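Local atomic coordinates of possible prolidase (Bifidobacterium longum NCC2705, PDB entry 2P9B), a protein that probably acts as a metal-dependent amidohydrolase on carbon-nitrogen bonds other than peptide bonds, although it has been named a possible prolidase. Residues A[352-357]-A[433-438]. Residues are numbered along the deposited sequence; the frame is centred on the assembly and turned at random.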
ATOM      1  N   PRO A 352      -8.463   0.711   9.980  1.00 13.06           N
ATOM      2  CA  PRO A 352      -7.642  -0.191  10.790  1.00 12.77           C
ATOM      3  C   PRO A 352      -6.346  -0.592  10.102  1.00 12.46           C
ATOM      4  O   PRO A 352      -6.301  -0.734   8.879  1.00 13.79           O
ATOM      5  CB  PRO A 352      -8.566  -1.382  11.013  1.00 14.24           C
ATOM      6  CG  PRO A 352      -9.932  -0.752  11.013  1.00 13.73           C
ATOM      7  CD  PRO A 352      -9.833   0.185   9.838  1.00 13.21           C
ATOM      8  N   GLN A 353      -5.302  -0.780  10.900  1.00 11.83           N
ATOM      9  CA  GLN A 353      -3.997  -1.183  10.382  1.00 11.38           C
ATOM     10  C   GLN A 353      -4.095  -2.569   9.751  1.00 12.72           C
ATOM     11  O   GLN A 353      -3.320  -2.912   8.862  1.00 13.32           O
ATOM     12  CB  GLN A 353      -2.965  -1.238  11.516  1.00 11.25           C
ATOM     13  CG  GLN A 353      -2.653   0.107  12.171  1.00 11.09           C
ATOM     14  CD  GLN A 353      -1.753   0.984  11.319  1.00 11.17           C
ATOM     15  OE1 GLN A 353      -1.368   0.608  10.207  1.00 13.95           O
ATOM     16  NE2 GLN A 353      -1.409   2.161  11.841  1.00 11.31           N
ATOM     17  N   TYR A 354      -5.060  -3.357  10.211  1.00 11.65           N
ATOM     18  CA  TYR A 354      -5.233  -4.718   9.718  1.00 11.42           C
ATOM     19  C   TYR A 354      -6.293  -4.894   8.632  1.00 11.18           C
ATOM     20  O   TYR A 354      -6.573  -6.021   8.224  1.00 12.98           O
ATOM     21  CB  TYR A 354      -5.573  -5.637  10.893  1.00 12.30           C
ATOM     22  CG  TYR A 354      -6.776  -5.163  11.693  1.00 12.83           C
ATOM     23  CD1 TYR A 354      -8.073  -5.273  11.180  1.00 13.09           C
ATOM     24  CD2 TYR A 354      -6.612  -4.576  12.945  1.00 13.72           C
ATOM     25  CE1 TYR A 354      -9.176  -4.807  11.899  1.00 14.96           C
ATOM     26  CE2 TYR A 354      -7.707  -4.107  13.671  1.00 13.47           C
ATOM     27  CZ  TYR A 354      -8.984  -4.223  13.142  1.00 15.43           C
ATOM     28  OH  TYR A 354     -10.067  -3.742  13.849  1.00 16.73           O
ATOM     29  N   ALA A 355      -6.867  -3.794   8.151  1.00 10.68           N
ATOM     30  CA  ALA A 355      -7.935  -3.884   7.164  1.00 10.36           C
ATOM     31  C   ALA A 355      -7.557  -3.677   5.701  1.00  9.91           C
ATOM     32  O   ALA A 355      -8.384  -3.252   4.905  1.00 12.12           O
ATOM     33  CB  ALA A 355      -9.063  -2.916   7.550  1.00  9.82           C
ATOM     34  N   THR A 356      -6.324  -4.001   5.329  1.00  9.78           N
ATOM     35  CA  THR A 356      -5.933  -3.825   3.935  1.00 10.41           C
ATOM     36  C   THR A 356      -6.893  -4.563   2.991  1.00 10.90           C
ATOM     37  O   THR A 356      -7.248  -4.046   1.933  1.00 10.54           O
ATOM     38  CB  THR A 356      -4.492  -4.338   3.696  1.00 10.64           C
ATOM     39  OG1 THR A 356      -3.574  -3.526   4.433  1.00 12.55           O
ATOM     40  CG2 THR A 356      -4.133  -4.277   2.209  1.00 10.10           C
ATOM     41  N   TRP A 357      -7.326  -5.757   3.395  1.00 12.00           N
ATOM     42  CA  TRP A 357      -8.218  -6.573   2.571  1.00 12.91           C
ATOM     43  C   TRP A 357      -9.476  -5.833   2.110  1.00 12.39           C
ATOM     44  O   TRP A 357      -9.980  -6.071   1.012  1.00 12.74           O
ATOM     45  CB  TRP A 357      -8.641  -7.841   3.326  1.00 14.04           C
ATOM     46  CG  TRP A 357      -9.630  -7.566   4.422  1.00 13.99           C
ATOM     47  CD1 TRP A 357      -9.358  -7.152   5.692  1.00 15.15           C
ATOM     48  CD2 TRP A 357     -11.059  -7.579   4.300  1.00 15.37           C
ATOM     49  NE1 TRP A 357     -10.530  -6.894   6.368  1.00 16.53           N
ATOM     50  CE2 TRP A 357     -11.586  -7.148   5.537  1.00 15.98           C
ATOM     51  CE3 TRP A 357     -11.942  -7.905   3.261  1.00 15.52           C
ATOM     52  CZ2 TRP A 357     -12.964  -7.037   5.762  1.00 17.42           C
ATOM     53  CZ3 TRP A 357     -13.310  -7.792   3.487  1.00 18.21           C
ATOM     54  CH2 TRP A 357     -13.804  -7.360   4.731  1.00 18.10           C
ATOM     55  N   PRO A 433      -0.987 -15.623  16.162  1.00 18.93           N
ATOM     56  CA  PRO A 433      -2.364 -15.897  15.724  1.00 21.09           C
ATOM     57  C   PRO A 433      -2.982 -14.999  14.657  1.00 24.38           C
ATOM     58  O   PRO A 433      -3.741 -15.462  13.800  1.00 25.81           O
ATOM     59  CB  PRO A 433      -3.156 -15.853  17.033  1.00 21.99           C
ATOM     60  CG  PRO A 433      -2.380 -14.883  17.862  1.00 20.09           C
ATOM     61  CD  PRO A 433      -0.954 -15.310  17.601  1.00 18.33           C
ATOM     62  N   GLY A 434      -2.659 -13.720  14.710  1.00 24.47           N
ATOM     63  CA  GLY A 434      -3.222 -12.787  13.757  1.00 25.64           C
ATOM     64  C   GLY A 434      -3.316 -11.455  14.460  1.00 25.13           C
ATOM     65  O   GLY A 434      -2.934 -11.358  15.621  1.00 27.56           O
ATOM     66  N   PRO A 435      -3.829 -10.414  13.799  1.00 23.10           N
ATOM     67  CA  PRO A 435      -3.923  -9.113  14.460  1.00 23.05           C
ATOM     68  C   PRO A 435      -5.021  -9.011  15.514  1.00 22.81           C
ATOM     69  O   PRO A 435      -6.028  -9.715  15.458  1.00 21.32           O
ATOM     70  CB  PRO A 435      -4.164  -8.165  13.292  1.00 22.10           C
ATOM     71  CG  PRO A 435      -5.029  -8.988  12.399  1.00 22.87           C
ATOM     72  CD  PRO A 435      -4.332 -10.340  12.416  1.00 22.14           C
ATOM     73  N   LYS A 436      -4.809  -8.132  16.482  1.00 25.26           N
ATOM     74  CA  LYS A 436      -5.806  -7.908  17.514  1.00 27.26           C
ATOM     75  C   LYS A 436      -6.814  -6.983  16.841  1.00 27.05           C
ATOM     76  O   LYS A 436      -6.452  -5.910  16.362  1.00 27.67           O
ATOM     77  CB  LYS A 436      -5.172  -7.216  18.722  1.00 29.57           C
ATOM     78  CG  LYS A 436      -6.131  -6.971  19.872  1.00 33.70           C
ATOM     79  CD  LYS A 436      -5.422  -6.333  21.055  1.00 37.23           C
ATOM     80  CE  LYS A 436      -4.328  -7.236  21.612  1.00 39.41           C
ATOM     81  NZ  LYS A 436      -4.858  -8.555  22.066  1.00 40.06           N
ATOM     82  N   ARG A 437      -8.073  -7.399  16.786  1.00 27.34           N
ATOM     83  CA  ARG A 437      -9.095  -6.589  16.137  1.00 27.68           C
ATOM     84  C   ARG A 437      -9.948  -5.810  17.129  1.00 29.08           C
ATOM     85  O   ARG A 437      -9.995  -6.136  18.314  1.00 29.39           O
ATOM     86  CB  ARG A 437      -9.979  -7.489  15.274  1.00 27.03           C
ATOM     87  CG  ARG A 437      -9.191  -8.263  14.236  1.00 26.14           C
ATOM     88  CD  ARG A 437      -9.969  -9.454  13.712  1.00 26.17           C
ATOM     89  NE  ARG A 437      -9.108 -10.357  12.956  1.00 25.02           N
ATOM     90  CZ  ARG A 437      -8.633 -10.107  11.739  1.00 24.21           C
ATOM     91  NH1 ARG A 437      -8.937  -8.973  11.117  1.00 22.26           N
ATOM     92  NH2 ARG A 437      -7.844 -10.990  11.150  1.00 22.34           N
ATOM     93  N   PHE A 438     -10.601  -4.763  16.637  1.00 29.31           N
ATOM     94  CA  PHE A 438     -11.467  -3.937  17.468  1.00 31.06           C
ATOM     95  C   PHE A 438     -12.898  -4.171  17.006  1.00 30.26           C
ATOM     96  O   PHE A 438     -13.349  -3.589  16.024  1.00 29.45           O
ATOM     97  CB  PHE A 438     -11.086  -2.464  17.325  1.00 33.36           C
ATOM     98  CG  PHE A 438      -9.707  -2.151  17.836  1.00 37.00           C
ATOM     99  CD1 PHE A 438      -9.416  -2.251  19.194  1.00 38.89           C
ATOM    100  CD2 PHE A 438      -8.690  -1.788  16.958  1.00 38.28           C
ATOM    101  CE1 PHE A 438      -8.131  -1.995  19.673  1.00 40.49           C
ATOM    102  CE2 PHE A 438      -7.400  -1.529  17.425  1.00 39.82           C
ATOM    103  CZ  PHE A 438      -7.121  -1.633  18.784  1.00 40.58           C
TER
HETATM  104  O   HOH W   1      -7.141  -8.523   8.990  1.00 17.72           O
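Pro435 meets Tyr354 first, its ring atom CG lying 3.7 Å from the tyrosine CB, and the segment 433-438 then runs on along the phenol ring. The carbonyl O of Lys436 comes obliquely to within 3.5 Å of Tyr354 CE2. Arg437 follows: its CG sits 4.2 Å from the centroid of the Tyr354 ring, a CH-pi contact over the face opposite to that covered by Pro352 CB. The arginine chain runs on extended (chi2 161°) toward the CD1 side of the ring, where the guanidinium plane stands 73° from it, unstacked. There NH1 reaches a water at 2.8 Å that bridges to Tyr354 O at 2.7 Å; NH2 is hydrogen-bonded to Glu418 O. At Phe438, the N-cap residue of helix 439-449, the backbone N donates a nearly straight hydrogen bond (168°) to Tyr354 OH, 3.0 Å away. That hydroxyl also hydrogen-bonds Asp442 OD1 in the helix's first turn. A phenylalanine in place of Tyr354 would probably leave Phe438 N-H and Asp442 without this mate. Thus, in this amidohydrolase-family (TIM-barrel clan) protein, a buried tyrosine on the type I turn Pro352-Ala355 joins that turn to the C-terminal helix, its faces meeting aliphatic groups and its hydroxyl polar partners.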